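Local coordinates for protein mini spindles (Drosophila melanogaster, PDB 5VJC) that probably binds tubulin through its TOG domains, promoting microtubule dynamics and the formation of the mitotic spindle, at residues Trp29-Leu42 with Asp90-Asp102. Numbering follows the deposited sequence.
Sequences WTFVTPREEFTELL and DLILKWLTLRFYD
The indole of W29 packs against helix 90-99. K94 lays its extended chain across one face, CG of K94 lying 3.7 Å from the centroid of the five-membered ring and over its centre, a CH-pi contact. At the rim, NE1 of W29 donates in the ring plane to OG1 of T97 (2.9 Å, N-H...O angle 156°). That hydroxyl in turn donates to O of K94 at 2.6 Å, so its oxygen is left to accept from the indole. F31 and F38 lie over the rim of the opposite face. With W29 cut back to an alanine, OG1 of T97 would probably lose its donor and a gap would open between the K94 chain and the two phenylalanines. Beside the indole, L42, L98 and P34 complete the tight part: with CG of L42 anti to the backbone N (chi1 -178°), its methyls straddle the turn of K94 and W95, CD2 reaching CA of W95 at 3.6 Å, while CD2 of L98 fits against CB of P34, also at 3.6 Å. CD of P34 sits over the Y101 ring, 3.6 Å from its centroid, a second CH-pi contact, and F31 meets that ring obliquely. Contacts thin out at V32, exposed with its CB pointing away, and at T33; on this side a water links O of F31 to OH of Y101, which also hydrogen-bonds H140. The two helices, 36-42 and 90-99, run nearly antiparallel at 152° and their axes approach to 10.9 Å, a pairing in keeping with the all-helical HEAT-repeat build of TOG domains. Helix 64-77 packs on W95, whose NE1 is bonded to O of M59, while helices 105-124 and 131-142 cover L93 and F100.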
loop_
_atom_site.group_PDB
_atom_site.type_symbol
_atom_site.label_atom_id
_atom_site.label_comp_id
_atom_site.label_asym_id
_atom_site.label_seq_id
_atom_site.Cartn_x
_atom_site.Cartn_y
_atom_site.Cartn_z
ATOM N N TRP A 29 -13.514 3.559 -5.102
ATOM C CA TRP A 29 -12.204 4.199 -5.128
ATOM C C TRP A 29 -11.125 3.276 -5.669
ATOM O O TRP A 29 -10.297 2.751 -4.915
ATOM C CB TRP A 29 -11.809 4.681 -3.737
ATOM C CG TRP A 29 -10.729 5.723 -3.786
ATOM C CD1 TRP A 29 -9.380 5.535 -3.597
ATOM C CD2 TRP A 29 -10.910 7.129 -4.056
ATOM N NE1 TRP A 29 -8.720 6.742 -3.718
ATOM C CE2 TRP A 29 -9.635 7.730 -4.005
ATOM C CE3 TRP A 29 -12.032 7.931 -4.327
ATOM C CZ2 TRP A 29 -9.447 9.104 -4.210
ATOM C CZ3 TRP A 29 -11.839 9.305 -4.545
ATOM C CH2 TRP A 29 -10.556 9.871 -4.489
ATOM N N THR A 30 -11.135 3.092 -6.982
ATOM C CA THR A 30 -10.180 2.227 -7.662
ATOM C C THR A 30 -9.924 2.791 -9.048
ATOM O O THR A 30 -10.863 3.191 -9.738
ATOM C CB THR A 30 -10.690 0.771 -7.779
ATOM O OG1 THR A 30 -9.840 0.043 -8.669
ATOM C CG2 THR A 30 -12.104 0.741 -8.334
ATOM N N PHE A 31 -8.657 2.857 -9.443
ATOM C CA PHE A 31 -8.291 3.446 -10.725
ATOM C C PHE A 31 -6.838 3.188 -11.079
ATOM O O PHE A 31 -6.016 2.922 -10.205
ATOM C CB PHE A 31 -8.538 4.956 -10.726
ATOM C CG PHE A 31 -8.078 5.644 -9.471
ATOM C CD1 PHE A 31 -8.991 5.973 -8.470
ATOM C CD2 PHE A 31 -6.741 5.960 -9.288
ATOM C CE1 PHE A 31 -8.582 6.621 -7.314
ATOM C CE2 PHE A 31 -6.322 6.592 -8.132
ATOM C CZ PHE A 31 -7.247 6.925 -7.141
ATOM N N VAL A 32 -6.536 3.278 -12.370
ATOM C CA VAL A 32 -5.168 3.220 -12.853
ATOM C C VAL A 32 -4.502 4.552 -12.563
ATOM O O VAL A 32 -3.450 4.623 -11.940
ATOM C CB VAL A 32 -5.108 2.928 -14.368
ATOM C CG1 VAL A 32 -3.706 3.191 -14.909
ATOM C CG2 VAL A 32 -5.546 1.501 -14.658
ATOM N N THR A 33 -5.146 5.610 -13.032
ATOM C CA THR A 33 -4.712 6.963 -12.773
ATOM C C THR A 33 -5.943 7.727 -12.318
ATOM O O THR A 33 -7.031 7.522 -12.853
ATOM C CB THR A 33 -4.071 7.586 -14.029
ATOM O OG1 THR A 33 -2.806 6.950 -14.264
ATOM C CG2 THR A 33 -3.862 9.091 -13.878
ATOM N N PRO A 34 -5.796 8.573 -11.293
ATOM C CA PRO A 34 -6.982 9.290 -10.808
ATOM C C PRO A 34 -7.324 10.481 -11.696
ATOM O O PRO A 34 -6.472 11.330 -11.939
ATOM C CB PRO A 34 -6.560 9.751 -9.411
ATOM C CG PRO A 34 -5.080 9.928 -9.512
ATOM C CD PRO A 34 -4.599 8.855 -10.474
ATOM N N ARG A 35 -8.550 10.534 -12.190
ATOM C CA ARG A 35 -8.998 11.682 -12.961
ATOM C C ARG A 35 -9.957 12.513 -12.110
ATOM O O ARG A 35 -10.154 12.214 -10.934
ATOM C CB ARG A 35 -9.651 11.223 -14.260
ATOM C CG ARG A 35 -8.707 10.406 -15.139
ATOM C CD ARG A 35 -7.479 11.228 -15.549
ATOM N NE ARG A 35 -6.546 10.448 -16.358
ATOM C CZ ARG A 35 -5.377 10.904 -16.803
ATOM N NH1 ARG A 35 -4.988 12.140 -16.515
ATOM N NH2 ARG A 35 -4.596 10.123 -17.537
ATOM N N GLU A 36 -10.560 13.539 -12.700
ATOM C CA GLU A 36 -11.232 14.576 -11.920
ATOM C C GLU A 36 -12.515 14.082 -11.241
ATOM O O GLU A 36 -12.926 14.642 -10.232
ATOM C CB GLU A 36 -11.563 15.802 -12.804
ATOM C CG GLU A 36 -12.124 16.993 -11.985
ATOM C CD GLU A 36 -12.526 18.211 -12.824
ATOM O OE1 GLU A 36 -13.425 18.077 -13.677
ATOM O OE2 GLU A 36 -11.952 19.308 -12.623
ATOM N N GLU A 37 -13.150 13.049 -11.785
ATOM C CA GLU A 37 -14.359 12.532 -11.158
ATOM C C GLU A 37 -14.041 12.022 -9.754
ATOM O O GLU A 37 -14.882 12.098 -8.868
ATOM C CB GLU A 37 -15.006 11.420 -11.990
ATOM C CG GLU A 37 -14.152 10.176 -12.191
ATOM C CD GLU A 37 -13.375 10.179 -13.504
ATOM O OE1 GLU A 37 -13.079 11.279 -14.038
ATOM O OE2 GLU A 37 -13.067 9.073 -14.007
ATOM N N PHE A 38 -12.817 11.544 -9.540
ATOM C CA PHE A 38 -12.439 11.077 -8.210
ATOM C C PHE A 38 -12.137 12.256 -7.300
ATOM O O PHE A 38 -12.527 12.265 -6.150
ATOM C CB PHE A 38 -11.262 10.101 -8.298
ATOM C CG PHE A 38 -11.649 8.775 -8.906
ATOM C CD1 PHE A 38 -12.312 7.820 -8.151
ATOM C CD2 PHE A 38 -11.398 8.508 -10.250
ATOM C CE1 PHE A 38 -12.694 6.621 -8.703
ATOM C CE2 PHE A 38 -11.775 7.297 -10.806
ATOM C CZ PHE A 38 -12.430 6.355 -10.027
ATOM N N THR A 39 -11.490 13.282 -7.831
ATOM C CA THR A 39 -11.237 14.475 -7.041
ATOM C C THR A 39 -12.560 15.158 -6.625
ATOM O O THR A 39 -12.710 15.593 -5.484
ATOM C CB THR A 39 -10.335 15.437 -7.828
ATOM O OG1 THR A 39 -9.058 14.813 -7.987
ATOM C CG2 THR A 39 -10.160 16.742 -7.095
ATOM N N GLU A 40 -13.531 15.206 -7.529
ATOM C CA GLU A 40 -14.820 15.845 -7.221
ATOM C C GLU A 40 -15.632 15.048 -6.211
ATOM O O GLU A 40 -16.232 15.617 -5.299
ATOM C CB GLU A 40 -15.642 16.061 -8.498
ATOM C CG GLU A 40 -15.041 17.127 -9.413
ATOM C CD GLU A 40 -14.525 18.325 -8.620
ATOM O OE1 GLU A 40 -15.336 18.942 -7.887
ATOM O OE2 GLU A 40 -13.306 18.627 -8.706
ATOM N N LEU A 41 -15.651 13.732 -6.366
ATOM C CA LEU A 41 -16.286 12.866 -5.361
ATOM C C LEU A 41 -15.677 13.072 -3.970
ATOM O O LEU A 41 -16.389 13.288 -2.983
ATOM C CB LEU A 41 -16.159 11.397 -5.773
ATOM C CG LEU A 41 -16.492 10.384 -4.678
ATOM C CD1 LEU A 41 -17.986 10.460 -4.356
ATOM C CD2 LEU A 41 -16.104 8.998 -5.129
ATOM N N LEU A 42 -14.354 13.001 -3.872
ATOM C CA LEU A 42 -13.713 13.154 -2.562
ATOM C C LEU A 42 -14.006 14.538 -1.947
ATOM O O LEU A 42 -14.233 14.664 -0.733
ATOM C CB LEU A 42 -12.197 12.948 -2.661
ATOM C CG LEU A 42 -11.453 13.040 -1.333
ATOM C CD1 LEU A 42 -11.937 11.948 -0.367
ATOM C CD2 LEU A 42 -9.934 12.923 -1.563
ATOM N N ASP A 90 -11.105 7.280 6.241
ATOM C CA ASP A 90 -11.303 6.881 4.850
ATOM C C ASP A 90 -11.070 8.061 3.892
ATOM O O ASP A 90 -10.446 7.895 2.827
ATOM C CB ASP A 90 -12.712 6.265 4.665
ATOM C CG ASP A 90 -13.853 7.249 4.999
ATOM O OD1 ASP A 90 -13.821 7.873 6.084
ATOM O OD2 ASP A 90 -14.783 7.394 4.163
ATOM N N LEU A 91 -11.523 9.256 4.281
ATOM C CA LEU A 91 -11.317 10.462 3.476
ATOM C C LEU A 91 -9.835 10.838 3.421
ATOM O O LEU A 91 -9.321 11.239 2.377
ATOM C CB LEU A 91 -12.114 11.649 4.049
ATOM C CG LEU A 91 -13.624 11.389 4.181
ATOM C CD1 LEU A 91 -14.331 12.538 4.935
ATOM C CD2 LEU A 91 -14.179 11.233 2.782
ATOM N N ILE A 92 -9.167 10.738 4.559
ATOM C CA ILE A 92 -7.752 11.118 4.627
ATOM C C ILE A 92 -6.881 10.133 3.839
ATOM O O ILE A 92 -5.952 10.557 3.138
ATOM C CB ILE A 92 -7.250 11.202 6.077
ATOM C CG1 ILE A 92 -7.984 12.318 6.838
ATOM C CG2 ILE A 92 -5.755 11.465 6.116
ATOM C CD1 ILE A 92 -7.964 13.649 6.124
ATOM N N LEU A 93 -7.185 8.835 3.944
ATOM C CA LEU A 93 -6.466 7.831 3.163
ATOM C C LEU A 93 -6.667 8.101 1.673
ATOM O O LEU A 93 -5.695 8.072 0.906
ATOM C CB LEU A 93 -6.902 6.396 3.524
ATOM C CG LEU A 93 -6.541 5.920 4.945
ATOM C CD1 LEU A 93 -7.088 4.531 5.232
ATOM C CD2 LEU A 93 -4.990 5.960 5.195
ATOM N N LYS A 94 -7.911 8.381 1.268
ATOM C CA LYS A 94 -8.204 8.708 -0.134
ATOM C C LYS A 94 -7.425 9.917 -0.614
ATOM O O LYS A 94 -6.910 9.921 -1.739
ATOM C CB LYS A 94 -9.696 8.967 -0.353
ATOM C CG LYS A 94 -10.555 7.711 -0.380
ATOM C CD LYS A 94 -12.053 8.046 -0.496
ATOM C CE LYS A 94 -12.864 6.759 -0.631
ATOM N NZ LYS A 94 -14.328 7.026 -0.787
ATOM N N TRP A 95 -7.349 10.948 0.218
ATOM C CA TRP A 95 -6.649 12.171 -0.191
ATOM C C TRP A 95 -5.155 11.869 -0.407
ATOM O O TRP A 95 -4.536 12.394 -1.322
ATOM C CB TRP A 95 -6.810 13.294 0.843
ATOM C CG TRP A 95 -6.057 14.545 0.450
ATOM C CD1 TRP A 95 -6.395 15.432 -0.537
ATOM C CD2 TRP A 95 -4.829 15.030 1.019
ATOM N NE1 TRP A 95 -5.453 16.437 -0.614
ATOM C CE2 TRP A 95 -4.489 16.218 0.334
ATOM C CE3 TRP A 95 -3.992 14.585 2.051
ATOM C CZ2 TRP A 95 -3.346 16.951 0.635
ATOM C CZ3 TRP A 95 -2.847 15.319 2.348
ATOM C CH2 TRP A 95 -2.538 16.486 1.646
ATOM N N LEU A 96 -4.594 11.011 0.431
ATOM C CA LEU A 96 -3.185 10.670 0.269
ATOM C C LEU A 96 -2.972 9.824 -0.993
ATOM O O LEU A 96 -1.979 10.018 -1.686
ATOM C CB LEU A 96 -2.651 9.976 1.528
ATOM C CG LEU A 96 -2.621 11.018 2.657
ATOM C CD1 LEU A 96 -2.628 10.378 4.024
ATOM C CD2 LEU A 96 -1.414 11.989 2.474
ATOM N N THR A 97 -3.909 8.939 -1.325
ATOM C CA THR A 97 -3.760 8.138 -2.540
ATOM C C THR A 97 -3.685 9.047 -3.777
ATOM O O THR A 97 -2.989 8.716 -4.742
ATOM C CB THR A 97 -4.902 7.099 -2.746
ATOM O OG1 THR A 97 -6.142 7.758 -3.042
ATOM C CG2 THR A 97 -5.059 6.160 -1.516
ATOM N N LEU A 98 -4.374 10.191 -3.756
ATOM C CA LEU A 98 -4.216 11.147 -4.862
ATOM C C LEU A 98 -2.799 11.729 -4.912
ATOM O O LEU A 98 -2.211 11.843 -5.976
ATOM C CB LEU A 98 -5.238 12.278 -4.753
ATOM C CG LEU A 98 -6.694 11.845 -4.819
ATOM C CD1 LEU A 98 -7.563 13.072 -4.549
ATOM C CD2 LEU A 98 -7.044 11.223 -6.188
ATOM N N ARG A 99 -2.253 12.062 -3.745
ATOM C CA ARG A 99 -0.889 12.572 -3.621
ATOM C C ARG A 99 0.192 11.561 -4.006
ATOM O O ARG A 99 1.342 11.935 -4.254
ATOM C CB ARG A 99 -0.632 13.053 -2.184
ATOM C CG ARG A 99 -1.369 14.347 -1.878
ATOM C CD ARG A 99 -1.250 15.237 -3.092
ATOM N NE ARG A 99 -2.271 16.271 -3.202
ATOM C CZ ARG A 99 -3.579 16.057 -3.239
ATOM N NH1 ARG A 99 -4.067 14.830 -3.127
ATOM N NH2 ARG A 99 -4.416 17.087 -3.357
ATOM N N PHE A 100 -0.164 10.284 -4.041
ATOM C CA PHE A 100 0.800 9.277 -4.469
ATOM C C PHE A 100 1.077 9.358 -5.970
ATOM O O PHE A 100 2.093 8.850 -6.436
ATOM C CB PHE A 100 0.318 7.877 -4.099
ATOM C CG PHE A 100 0.321 7.607 -2.613
ATOM C CD1 PHE A 100 1.056 8.398 -1.748
ATOM C CD2 PHE A 100 -0.430 6.568 -2.085
ATOM C CE1 PHE A 100 1.061 8.147 -0.373
ATOM C CE2 PHE A 100 -0.433 6.309 -0.712
ATOM C CZ PHE A 100 0.314 7.101 0.140
ATOM N N TYR A 101 0.183 9.991 -6.726
ATOM C CA TYR A 101 0.368 10.107 -8.175
ATOM C C TYR A 101 1.045 11.413 -8.579
ATOM O O TYR A 101 1.482 11.570 -9.718
ATOM C CB TYR A 101 -0.970 9.957 -8.887
ATOM C CG TYR A 101 -1.487 8.550 -8.783
ATOM C CD1 TYR A 101 -2.242 8.148 -7.686
ATOM C CD2 TYR A 101 -1.176 7.604 -9.748
ATOM C CE1 TYR A 101 -2.706 6.851 -7.568
ATOM C CE2 TYR A 101 -1.629 6.301 -9.638
ATOM C CZ TYR A 101 -2.398 5.935 -8.550
ATOM O OH TYR A 101 -2.858 4.649 -8.440
ATOM N N ASP A 102 1.145 12.346 -7.639
ATOM C CA ASP A 102 1.899 13.567 -7.882
ATOM C C ASP A 102 3.384 13.255 -7.792
ATOM O O ASP A 102 3.791 12.285 -7.147
ATOM C CB ASP A 102 1.501 14.667 -6.892
ATOM C CG ASP A 102 0.012 15.043 -6.987
ATOM O OD1 ASP A 102 -0.673 14.624 -7.952
ATOM O OD2 ASP A 102 -0.467 15.779 -6.097
HETATM O O HOH W 1 -3.056 2.321 -9.806
#